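Local coordinates for protein putative NAD(P)H-flavin oxidoreductase (Streptococcus pyogenes serotype M1, PDB 2HAY) that binds flavin mononucleotide as a dimeric member of the nitroreductase family and probably carries out NAD(P)H-dependent reduction of its substrates, at residues 22-27 with 75-80; 28-33 with 200-205; 56-61 with 82-87; 66-71 with 178-183. One frame throughout, in Å; residues are numbered along the deposited sequence.

Interaction 1: 22-27 with 75-80; sequences VRVYKE and AQYQLE
Gln-78 lies against the backbone and side chain of Arg-23 in the flavin pocket of this nitroreductase fold, where the loop 22-27 runs past the start of the short helix 76-81. CB of Gln-78 is 4.2 Å from Arg-23 O. CG makes the closest approach, 3.5 Å from Arg-23 O and 3.8 Å from Val-22 O, and it meets the ring of Tyr-25 at the edge, near the ring plane, 4.0 Å from CE1. At chi2 (97°) the chain bends, carrying CD past CA of Arg-23, and OE1 lies 3.9 Å from Arg-23 O. At the tip, the amide plane stands 83° from the guanidinium plane, and NE2 lies 3.9 Å from CG of Arg-23 while making a weak hydrogen bond to Gly-74 O. FMN touches both Arg-23 and Gln-78, so the pair forms one piece of the cofactor's binding wall. Tyr-25 OH hydrogen-bonds Ser-199 OG, on the sheet. Tyr-77 covers the outer part of the contact: its CB packs on Val-24 CG2, the two side chains pointing the same way. Farther out its ring takes the end of Arg-23, with the two planes 74° apart and NH2 of Arg-23 3.7 Å from CD1 of Tyr-77.

Interaction 2: 28-33 with 200-205; sequences EKISDE and LGYRLR. With SO4 (sulfate ion), chain H.
Glu-28 O meets Tyr-202 twice, through a water held by the backbone N and at the ring edge: the water donates to Glu-28 O at 2.5 Å while accepting from Tyr-202 N at 3.0 Å, and the ring brings its CD1 to 3.4 Å from the same oxygen. The oxygen lies near the ring plane, as does Lys-29 O farther along the edge by CE1. A second water repeats the bridging pattern at the far end of the side chain. It donates to Tyr-202 OH at 2.6 Å, close to the ring plane, and accepts from Ser-31 N. Thus two waters, one at the backbone and one at the hydroxyl, join Tyr-202 to 28-33, and no direct hydrogen bond crosses between the segments.

Ile-30 supplies the apolar half. Its CG1 sits anti to the carbonyl carbon (chi1 -69°) and lies 4.0 Å from Tyr-202 CE1; CD1 comes within 3.6 Å of Leu-200 CB and 3.7 Å of Gly-201 N. Away from this packing, Arg-205 NH1 donates to O4 of a sulfate ion, probably from the crystallisation liquor, which also takes a hydrogen bond from Lys-208 N.

The segment 28-33 leads into helix 32-43, which Ser-31 N-caps through its OG to Asp-34 N. Leu-200 packs on Ile-38 of that helix and on Ile-86 of strand 84-91, and Ile-30 on Leu-35 and His-84, so the contact sets the loop leading into helix 32-43 beside the last part of strand 192-201.

Interaction 3: 56-61 with 82-87; sequences FVVLDN and ASHFIL
Val-57 and Leu-87 form an antiparallel hydrogen-bonded pair: Val-57 N reaches Leu-87 O at 2.9 Å, and the return bond from Leu-87 N to Val-57 O is 2.8 Å. On their face of the sheet, the fork of Leu-87 fits the notch between Val-57 and Leu-59, CD1 against Val-57 CG2 and CD2 against Leu-59 CD2. Leu-59 CG, anti to the backbone N (chi1 -176°), carries that CD2; Leu-59 CB lies 4.2 Å from Leu-87 CG. The other face carries Val-58 and Ile-86, a non-hydrogen-bonded pair, with Val-58 CG2 against Ile-86 CG1. Val-58 CG1 fits at the edge of the His-84 ring, 3.7 Å from CD2, and Phe-56 CB reaches Ile-86 CG2. A classic beta bulge places Ser-83 and His-84 opposite Leu-200. A strand of the second subunit pairs in parallel with 56-59, continuing the sheet. Leu-59 N gives Phe-85 O the third ladder bond (2.8 Å, 159°); beyond it one water donates to Leu-59 O and Asp-60 OD2 and accepts from Phe-85 N, while another lies between Asp-60 OD1 and His-84 NE2. Aliphatic side chains line both faces here; at the polar end the Asp-60 carboxylate could favour a protonated His-84, though its charge is unknown.

Interaction 4: 66-71 with 178-183; sequences EEIKPF and NHILAK
Ile-180 sits at the centre of the contact between 66-71 and helix 174-183. Its CD1 touches Glu-67 O at 3.5 Å and the Phe-71 ring at CD1, 3.9 Å away, while CG2 lies 4.2 Å from Ile-68 CG1. Deeper in, Ile-68 CD1 meets Leu-181 CD2, and these two side chains continue inward to the sheet, Ile-68 on Met-197 and Leu-181 on Ile-194. Pro-70 CB sits above the centre of one face of the Phe-71 ring.

Moving outward, Glu-67 and Ile-180 run antiparallel alongside one another. Glu-67 CG is anti to the backbone N (chi1 -157°) and the chain runs extended beyond it, so the methylenes flank Ile-180 and CD comes 3.9 Å from its CG2. The carboxylate then meets Lys-183 at the rim: in a salt bridge, NZ donates to the syn lone pair of OE2 at 2.7 Å. Lys-183 bends at three successive torsions to bring its amine there, and its CE is 3.2 Å from the same oxygen. The other oxygen, OE1, bonds His-184 NE2, so both carboxylate oxygens are held. An isoleucine-centred apolar seam edged by a salt bridge joins two helices on one side of the antiparallel sheet, the layered alpha-beta build of the nitroreductase fold.

Overall arrangement
Interaction 3 is the buried one, pairing strands 54-59 and 84-91 by backbone bonds and aliphatic side chains; the other three are partly buried and rely on side chains or water. Interaction 2 reaches the same sheet through strand 192-201, touching interaction 3 where Leu-200 N probably bonds His-84 O. Interactions 1 and 2 adjoin along the loop through Lys-26 N and Tyr-202 O, but only interaction 1 holds flavin-pocket residues. Interaction 4 carries the sole salt bridge formed across any of the four pairs of segments. Lys-69 and Glu-80 make a further one between interactions 4 and 1, whereas interactions 2 and 4 do not touch, their centres about 24 Å apart.

Interaction 1: 22-27 with 75-80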
# COMPACT_ATOMS: atom_id res chain seq x y z
N VAL B 22 -7.59 7.80 -13.67
CA VAL B 22 -8.52 8.66 -14.39
C VAL B 22 -8.37 10.12 -13.92
O VAL B 22 -8.48 10.41 -12.73
CB VAL B 22 -10.00 8.14 -14.26
CG1 VAL B 22 -10.98 9.16 -14.79
CG2 VAL B 22 -10.17 6.78 -14.99
N ARG B 23 -8.08 11.01 -14.85
CA ARG B 23 -7.89 12.43 -14.51
C ARG B 23 -9.16 13.26 -14.61
O ARG B 23 -9.38 14.16 -13.79
CB ARG B 23 -6.79 13.07 -15.35
CG ARG B 23 -5.41 12.41 -15.16
CD ARG B 23 -4.29 13.15 -15.93
NE ARG B 23 -4.81 13.87 -17.10
CZ ARG B 23 -4.88 15.21 -17.20
NH1 ARG B 23 -5.39 15.76 -18.31
NH2 ARG B 23 -4.44 15.98 -16.21
N VAL B 24 -9.98 12.98 -15.62
CA VAL B 24 -11.20 13.76 -15.86
C VAL B 24 -12.46 12.91 -15.70
O VAL B 24 -12.63 11.87 -16.36
CB VAL B 24 -11.18 14.44 -17.24
CG1 VAL B 24 -12.35 15.41 -17.36
CG2 VAL B 24 -9.86 15.16 -17.46
N TYR B 25 -13.34 13.37 -14.80
CA TYR B 25 -14.56 12.66 -14.45
C TYR B 25 -15.76 13.43 -14.96
O TYR B 25 -15.70 14.65 -15.14
CB TYR B 25 -14.69 12.48 -12.93
CG TYR B 25 -13.51 11.77 -12.31
CD1 TYR B 25 -12.37 12.48 -11.92
CD2 TYR B 25 -13.51 10.37 -12.17
CE1 TYR B 25 -11.27 11.81 -11.35
CE2 TYR B 25 -12.43 9.72 -11.62
CZ TYR B 25 -11.31 10.44 -11.22
OH TYR B 25 -10.24 9.79 -10.70
N LYS B 26 -16.85 12.71 -15.19
CA LYS B 26 -18.11 13.36 -15.45
C LYS B 26 -18.78 13.76 -14.14
O LYS B 26 -18.25 13.53 -13.06
CB LYS B 26 -19.01 12.53 -16.36
CG LYS B 26 -19.28 11.15 -15.97
CD LYS B 26 -19.66 10.41 -17.23
CE LYS B 26 -20.59 9.24 -16.95
NZ LYS B 26 -21.11 8.63 -18.21
N GLU B 27 -19.94 14.39 -14.27
CA GLU B 27 -20.61 15.04 -13.16
C GLU B 27 -21.33 14.07 -12.21
O GLU B 27 -21.58 14.40 -11.06
CB GLU B 27 -21.55 16.12 -13.68
CG GLU B 27 -21.66 17.30 -12.75
CD GLU B 27 -22.26 18.53 -13.41
OE1 GLU B 27 -22.38 19.55 -12.70
OE2 GLU B 27 -22.60 18.50 -14.62
N ALA B 75 -3.24 16.83 -9.59
CA ALA B 75 -4.63 16.63 -9.17
C ALA B 75 -5.60 17.69 -9.69
O ALA B 75 -6.73 17.78 -9.21
CB ALA B 75 -4.71 16.54 -7.66
N GLN B 76 -5.14 18.47 -10.67
CA GLN B 76 -5.86 19.65 -11.16
C GLN B 76 -7.27 19.33 -11.67
O GLN B 76 -8.26 19.93 -11.24
CB GLN B 76 -5.06 20.29 -12.30
CG GLN B 76 -4.87 21.76 -12.20
CD GLN B 76 -3.56 22.12 -11.57
OE1 GLN B 76 -2.52 22.04 -12.22
NE2 GLN B 76 -3.59 22.49 -10.30
N TYR B 77 -7.37 18.38 -12.61
CA TYR B 77 -8.66 18.01 -13.16
C TYR B 77 -9.43 17.10 -12.21
O TYR B 77 -10.65 17.13 -12.17
CB TYR B 77 -8.50 17.43 -14.56
CG TYR B 77 -8.16 18.50 -15.55
CD1 TYR B 77 -6.84 18.79 -15.86
CD2 TYR B 77 -9.17 19.25 -16.15
CE1 TYR B 77 -6.52 19.80 -16.76
CE2 TYR B 77 -8.86 20.27 -17.07
CZ TYR B 77 -7.53 20.54 -17.36
OH TYR B 77 -7.22 21.54 -18.25
N GLN B 78 -8.70 16.36 -11.39
CA GLN B 78 -9.34 15.47 -10.41
C GLN B 78 -10.12 16.26 -9.34
O GLN B 78 -11.29 15.97 -9.10
CB GLN B 78 -8.32 14.52 -9.79
CG GLN B 78 -7.72 13.54 -10.78
CD GLN B 78 -6.37 13.98 -11.32
OE1 GLN B 78 -6.17 15.14 -11.72
NE2 GLN B 78 -5.41 13.05 -11.33
N LEU B 79 -9.47 17.27 -8.74
CA LEU B 79 -10.14 18.22 -7.85
C LEU B 79 -11.31 18.97 -8.52
O LEU B 79 -12.33 19.23 -7.87
CB LEU B 79 -9.12 19.23 -7.29
CG LEU B 79 -8.09 18.76 -6.25
CD1 LEU B 79 -7.01 19.81 -6.10
CD2 LEU B 79 -8.73 18.47 -4.89
N GLU B 80 -11.17 19.31 -9.81
CA GLU B 80 -12.26 19.95 -10.54
C GLU B 80 -13.49 19.05 -10.71
O GLU B 80 -14.63 19.52 -10.54
CB GLU B 80 -11.83 20.37 -11.94
CG GLU B 80 -11.06 21.64 -12.04
CD GLU B 80 -11.91 22.90 -11.92
OE1 GLU B 80 -13.15 22.88 -12.16
OE2 GLU B 80 -11.29 23.93 -11.60

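Interaction 2: 28-33 with 200-205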
# COMPACT_ATOMS: atom_id res chain seq x y z
N GLU B 28 -21.67 12.92 -12.79
CA GLU B 28 -22.27 11.77 -12.12
C GLU B 28 -21.58 11.39 -10.80
O GLU B 28 -20.38 11.07 -10.74
CB GLU B 28 -22.35 10.57 -13.08
CG GLU B 28 -23.63 10.52 -13.97
CD GLU B 28 -23.61 11.44 -15.22
OE1 GLU B 28 -24.19 11.03 -16.26
OE2 GLU B 28 -23.05 12.56 -15.19
N LYS B 29 -22.38 11.41 -9.74
CA LYS B 29 -21.91 11.18 -8.38
C LYS B 29 -22.03 9.73 -7.92
O LYS B 29 -22.87 8.97 -8.41
CB LYS B 29 -22.63 12.09 -7.38
CG LYS B 29 -22.39 13.58 -7.60
CD LYS B 29 -23.62 14.28 -8.13
CE LYS B 29 -24.55 14.70 -6.99
NZ LYS B 29 -25.35 15.90 -7.33
N ILE B 30 -21.18 9.36 -6.96
CA ILE B 30 -21.17 8.00 -6.39
C ILE B 30 -22.28 7.93 -5.34
O ILE B 30 -22.48 8.89 -4.61
CB ILE B 30 -19.79 7.71 -5.75
CG1 ILE B 30 -18.71 7.59 -6.83
CG2 ILE B 30 -19.81 6.47 -4.82
CD1 ILE B 30 -17.34 7.95 -6.32
N SER B 31 -22.98 6.81 -5.26
CA SER B 31 -24.04 6.67 -4.26
C SER B 31 -23.44 6.59 -2.86
O SER B 31 -22.26 6.25 -2.69
CB SER B 31 -24.88 5.42 -4.53
OG SER B 31 -24.12 4.24 -4.27
N ASP B 32 -24.27 6.89 -1.86
CA ASP B 32 -23.92 6.73 -0.45
C ASP B 32 -23.48 5.30 -0.11
O ASP B 32 -22.53 5.11 0.66
CB ASP B 32 -25.11 7.09 0.45
CG ASP B 32 -25.43 8.58 0.45
OD1 ASP B 32 -26.57 8.91 0.83
OD2 ASP B 32 -24.57 9.41 0.08
N GLU B 33 -24.16 4.32 -0.68
CA GLU B 33 -23.84 2.91 -0.42
C GLU B 33 -22.47 2.52 -0.98
O GLU B 33 -21.72 1.79 -0.34
CB GLU B 33 -24.95 2.00 -0.95
CG GLU B 33 -26.35 2.48 -0.58
CD GLU B 33 -26.91 3.51 -1.57
OE1 GLU B 33 -27.15 3.15 -2.75
OE2 GLU B 33 -27.15 4.66 -1.18
N LEU B 200 -12.29 9.82 -6.80
CA LEU B 200 -13.20 8.78 -7.22
C LEU B 200 -14.35 9.39 -8.06
O LEU B 200 -14.72 10.56 -7.86
CB LEU B 200 -13.74 8.00 -6.02
CG LEU B 200 -12.72 7.54 -4.99
CD1 LEU B 200 -12.69 8.55 -3.81
CD2 LEU B 200 -13.05 6.17 -4.48
N GLY B 201 -14.88 8.61 -9.00
CA GLY B 201 -15.96 9.08 -9.88
C GLY B 201 -16.13 8.17 -11.07
O GLY B 201 -15.74 7.02 -11.03
N TYR B 202 -16.71 8.68 -12.14
CA TYR B 202 -16.89 7.92 -13.36
C TYR B 202 -16.17 8.64 -14.47
O TYR B 202 -16.34 9.85 -14.64
CB TYR B 202 -18.38 7.73 -13.67
CG TYR B 202 -19.07 7.05 -12.52
CD1 TYR B 202 -19.78 7.78 -11.56
CD2 TYR B 202 -18.95 5.66 -12.36
CE1 TYR B 202 -20.39 7.12 -10.47
CE2 TYR B 202 -19.55 5.00 -11.30
CZ TYR B 202 -20.26 5.73 -10.36
OH TYR B 202 -20.83 5.01 -9.32
N ARG B 203 -15.37 7.89 -15.22
CA ARG B 203 -14.58 8.49 -16.27
C ARG B 203 -15.50 9.22 -17.26
O ARG B 203 -16.58 8.73 -17.59
CB ARG B 203 -13.74 7.43 -16.99
CG ARG B 203 -14.57 6.48 -17.87
CD ARG B 203 -13.71 5.39 -18.44
NE ARG B 203 -13.13 4.58 -17.37
CZ ARG B 203 -12.32 3.54 -17.56
NH1 ARG B 203 -11.99 3.17 -18.78
NH2 ARG B 203 -11.85 2.86 -16.51
N LEU B 204 -15.06 10.39 -17.71
CA LEU B 204 -15.70 11.09 -18.81
C LEU B 204 -15.68 10.20 -20.05
O LEU B 204 -16.71 10.03 -20.70
CB LEU B 204 -14.97 12.41 -19.06
CG LEU B 204 -15.59 13.47 -19.97
CD1 LEU B 204 -16.99 13.89 -19.49
CD2 LEU B 204 -14.65 14.67 -20.06
N ARG B 205 -14.52 9.64 -20.37
CA ARG B 205 -14.36 8.65 -21.45
C ARG B 205 -13.14 7.74 -21.21
O ARG B 205 -12.30 8.03 -20.35
CB ARG B 205 -14.27 9.34 -22.82
CG ARG B 205 -12.87 9.78 -23.28
CD ARG B 205 -12.38 11.05 -22.61
NE ARG B 205 -11.42 11.77 -23.45
CZ ARG B 205 -10.11 11.51 -23.51
NH1 ARG B 205 -9.58 10.52 -22.79
NH2 ARG B 205 -9.33 12.24 -24.30
S SO4 H . -5.82 9.85 -21.95
O1 SO4 H . -5.48 10.54 -20.70
O2 SO4 H . -5.63 10.78 -23.07
O3 SO4 H . -4.95 8.69 -22.15
O4 SO4 H . -7.22 9.42 -21.92
O HOH W 1 -18.04 11.26 -11.56
O HOH W 2 -22.57 4.86 -7.37

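Interaction 3: 56-61 with 82-87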
# COMPACT_ATOMS: atom_id res chain seq x y z
N PHE B 56 -9.21 8.39 7.10
CA PHE B 56 -9.61 8.57 5.73
C PHE B 56 -10.68 9.62 5.70
O PHE B 56 -11.73 9.47 6.34
CB PHE B 56 -10.06 7.22 5.16
CG PHE B 56 -9.02 6.17 5.33
CD1 PHE B 56 -7.94 6.11 4.45
CD2 PHE B 56 -9.06 5.30 6.41
CE1 PHE B 56 -6.92 5.16 4.65
CE2 PHE B 56 -8.06 4.36 6.60
CZ PHE B 56 -6.99 4.29 5.71
N VAL B 57 -10.38 10.74 5.05
CA VAL B 57 -11.34 11.84 5.07
C VAL B 57 -11.92 12.21 3.72
O VAL B 57 -11.20 12.44 2.75
CB VAL B 57 -10.95 13.07 5.99
CG1 VAL B 57 -9.62 12.89 6.75
CG2 VAL B 57 -11.18 14.48 5.30
N VAL B 58 -13.25 12.22 3.69
CA VAL B 58 -13.97 12.62 2.49
C VAL B 58 -13.99 14.13 2.44
O VAL B 58 -14.64 14.79 3.26
CB VAL B 58 -15.37 11.99 2.43
CG1 VAL B 58 -16.08 12.41 1.16
CG2 VAL B 58 -15.26 10.45 2.50
N LEU B 59 -13.24 14.68 1.49
CA LEU B 59 -13.13 16.13 1.34
C LEU B 59 -14.17 16.61 0.34
O LEU B 59 -13.94 16.59 -0.87
CB LEU B 59 -11.72 16.54 0.89
CG LEU B 59 -11.50 18.07 0.80
CD1 LEU B 59 -11.78 18.75 2.12
CD2 LEU B 59 -10.10 18.40 0.33
N ASP B 60 -15.33 17.00 0.85
CA ASP B 60 -16.44 17.52 0.06
C ASP B 60 -16.35 19.05 -0.10
O ASP B 60 -16.88 19.62 -1.06
CB ASP B 60 -17.77 17.12 0.71
CG ASP B 60 -18.24 15.73 0.30
OD1 ASP B 60 -19.18 15.22 0.95
OD2 ASP B 60 -17.70 15.15 -0.67
N ASN B 61 -15.67 19.71 0.84
CA ASN B 61 -15.59 21.16 0.90
C ASN B 61 -14.89 21.76 -0.31
O ASN B 61 -13.68 21.56 -0.51
CB ASN B 61 -14.91 21.60 2.19
CG ASN B 61 -15.03 23.10 2.41
OD1 ASN B 61 -14.21 23.88 1.93
ND2 ASN B 61 -16.07 23.51 3.12
N ALA B 82 -13.95 15.30 -10.01
CA ALA B 82 -14.21 14.03 -9.33
C ALA B 82 -15.48 14.12 -8.51
O ALA B 82 -15.83 15.19 -8.02
CB ALA B 82 -13.02 13.62 -8.45
N SER B 83 -16.20 13.01 -8.41
CA SER B 83 -17.37 12.93 -7.55
C SER B 83 -16.98 13.06 -6.07
O SER B 83 -17.57 13.86 -5.33
CB SER B 83 -18.06 11.60 -7.80
OG SER B 83 -18.95 11.32 -6.76
N HIS B 84 -16.02 12.25 -5.62
CA HIS B 84 -15.52 12.34 -4.24
C HIS B 84 -14.01 12.37 -4.24
O HIS B 84 -13.35 11.86 -5.14
CB HIS B 84 -16.00 11.18 -3.39
CG HIS B 84 -17.44 11.27 -3.00
ND1 HIS B 84 -18.46 10.82 -3.81
CD2 HIS B 84 -18.04 11.73 -1.87
CE1 HIS B 84 -19.62 10.99 -3.20
NE2 HIS B 84 -19.40 11.55 -2.03
N PHE B 85 -13.47 12.96 -3.18
CA PHE B 85 -12.05 13.12 -3.04
C PHE B 85 -11.71 12.72 -1.63
O PHE B 85 -12.29 13.24 -0.68
CB PHE B 85 -11.68 14.58 -3.27
CG PHE B 85 -10.37 14.75 -3.94
CD1 PHE B 85 -9.21 14.83 -3.19
CD2 PHE B 85 -10.29 14.86 -5.32
CE1 PHE B 85 -7.98 14.98 -3.80
CE2 PHE B 85 -9.06 15.01 -5.94
CZ PHE B 85 -7.91 15.07 -5.19
N ILE B 86 -10.78 11.77 -1.48
CA ILE B 86 -10.45 11.22 -0.16
C ILE B 86 -9.01 11.51 0.21
O ILE B 86 -8.10 11.25 -0.57
CB ILE B 86 -10.69 9.69 -0.09
CG1 ILE B 86 -12.20 9.40 -0.18
CG2 ILE B 86 -10.07 9.09 1.16
CD1 ILE B 86 -12.55 7.91 -0.20
N LEU B 87 -8.82 12.05 1.41
CA LEU B 87 -7.48 12.30 1.95
C LEU B 87 -7.08 11.16 2.83
O LEU B 87 -7.81 10.81 3.75
CB LEU B 87 -7.46 13.62 2.77
CG LEU B 87 -8.12 14.84 2.15
CD1 LEU B 87 -8.07 16.00 3.14
CD2 LEU B 87 -7.46 15.22 0.82
O HOH W 3 -15.22 14.82 -2.05
O HOH W 4 -20.02 12.70 0.50

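Interaction 4: 66-71 with 178-183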
# COMPACT_ATOMS: atom_id res chain seq x y z
N GLU B 66 -10.30 24.15 -3.75
CA GLU B 66 -9.83 25.31 -4.52
C GLU B 66 -8.47 25.82 -4.01
O GLU B 66 -7.58 26.14 -4.80
CB GLU B 66 -10.89 26.43 -4.54
CG GLU B 66 -12.18 26.13 -5.38
CD GLU B 66 -13.32 27.17 -5.21
OE1 GLU B 66 -13.09 28.30 -4.72
OE2 GLU B 66 -14.48 26.85 -5.58
N GLU B 67 -8.31 25.88 -2.69
CA GLU B 67 -7.05 26.25 -2.05
C GLU B 67 -5.90 25.26 -2.26
O GLU B 67 -4.75 25.66 -2.39
CB GLU B 67 -7.27 26.48 -0.56
CG GLU B 67 -6.24 27.36 0.05
CD GLU B 67 -6.60 27.79 1.47
OE1 GLU B 67 -7.76 27.54 1.92
OE2 GLU B 67 -5.71 28.38 2.13
N ILE B 68 -6.21 23.96 -2.31
CA ILE B 68 -5.20 22.92 -2.53
C ILE B 68 -4.66 22.99 -3.97
O ILE B 68 -3.47 22.83 -4.21
CB ILE B 68 -5.76 21.50 -2.18
CG1 ILE B 68 -5.79 21.31 -0.65
CG2 ILE B 68 -4.97 20.37 -2.86
CD1 ILE B 68 -6.60 20.08 -0.21
N LYS B 69 -5.56 23.30 -4.90
CA LYS B 69 -5.32 23.18 -6.35
C LYS B 69 -4.01 23.78 -6.95
O LYS B 69 -3.35 23.10 -7.73
CB LYS B 69 -6.56 23.67 -7.10
CG LYS B 69 -6.91 22.91 -8.37
CD LYS B 69 -8.19 23.47 -9.00
CE LYS B 69 -9.45 22.70 -8.55
NZ LYS B 69 -10.69 23.38 -9.05
N PRO B 70 -3.63 25.04 -6.60
CA PRO B 70 -2.37 25.59 -7.13
C PRO B 70 -1.10 24.84 -6.71
O PRO B 70 -0.04 25.04 -7.32
CB PRO B 70 -2.30 27.00 -6.52
CG PRO B 70 -3.68 27.34 -6.15
CD PRO B 70 -4.34 26.04 -5.77
N PHE B 71 -1.18 24.01 -5.67
CA PHE B 71 0.00 23.31 -5.21
C PHE B 71 -0.07 21.83 -5.49
O PHE B 71 0.74 21.07 -4.99
CB PHE B 71 0.21 23.54 -3.71
CG PHE B 71 0.08 24.98 -3.30
CD1 PHE B 71 -1.02 25.41 -2.58
CD2 PHE B 71 1.04 25.91 -3.67
CE1 PHE B 71 -1.16 26.74 -2.19
CE2 PHE B 71 0.93 27.25 -3.30
CZ PHE B 71 -0.17 27.67 -2.55
N ASN B 178 -0.53 20.10 3.81
CA ASN B 178 -0.58 19.97 5.26
C ASN B 178 -0.91 21.28 5.96
O ASN B 178 -1.71 21.31 6.88
CB ASN B 178 0.73 19.41 5.81
CG ASN B 178 0.78 17.87 5.79
OD1 ASN B 178 -0.25 17.21 5.89
ND2 ASN B 178 1.98 17.30 5.69
N HIS B 179 -0.30 22.37 5.52
CA HIS B 179 -0.61 23.62 6.16
C HIS B 179 -2.00 24.14 5.85
O HIS B 179 -2.61 24.77 6.71
CB HIS B 179 0.50 24.65 5.96
CG HIS B 179 1.71 24.35 6.80
ND1 HIS B 179 2.63 23.39 6.45
CD2 HIS B 179 2.11 24.84 7.99
CE1 HIS B 179 3.55 23.30 7.38
NE2 HIS B 179 3.27 24.18 8.32
N ILE B 180 -2.51 23.83 4.66
CA ILE B 180 -3.88 24.23 4.31
C ILE B 180 -4.85 23.43 5.16
O ILE B 180 -5.81 23.98 5.68
CB ILE B 180 -4.17 24.06 2.79
CG1 ILE B 180 -3.41 25.12 1.99
CG2 ILE B 180 -5.68 24.12 2.47
CD1 ILE B 180 -3.18 24.69 0.53
N LEU B 181 -4.57 22.14 5.33
CA LEU B 181 -5.43 21.24 6.08
C LEU B 181 -5.44 21.56 7.57
O LEU B 181 -6.49 21.55 8.19
CB LEU B 181 -5.05 19.77 5.88
CG LEU B 181 -5.20 19.17 4.48
CD1 LEU B 181 -4.87 17.66 4.52
CD2 LEU B 181 -6.59 19.43 3.94
N ALA B 182 -4.27 21.83 8.12
CA ALA B 182 -4.20 22.28 9.52
C ALA B 182 -4.92 23.62 9.72
O ALA B 182 -5.63 23.81 10.70
CB ALA B 182 -2.76 22.37 9.99
N LYS B 183 -4.74 24.54 8.77
CA LYS B 183 -5.35 25.86 8.85
C LYS B 183 -6.88 25.72 8.96
O LYS B 183 -7.53 26.43 9.73
CB LYS B 183 -4.92 26.70 7.64
CG LYS B 183 -5.57 28.07 7.54
CD LYS B 183 -6.12 28.32 6.13
CE LYS B 183 -5.09 28.90 5.19
NZ LYS B 183 -5.75 29.96 4.37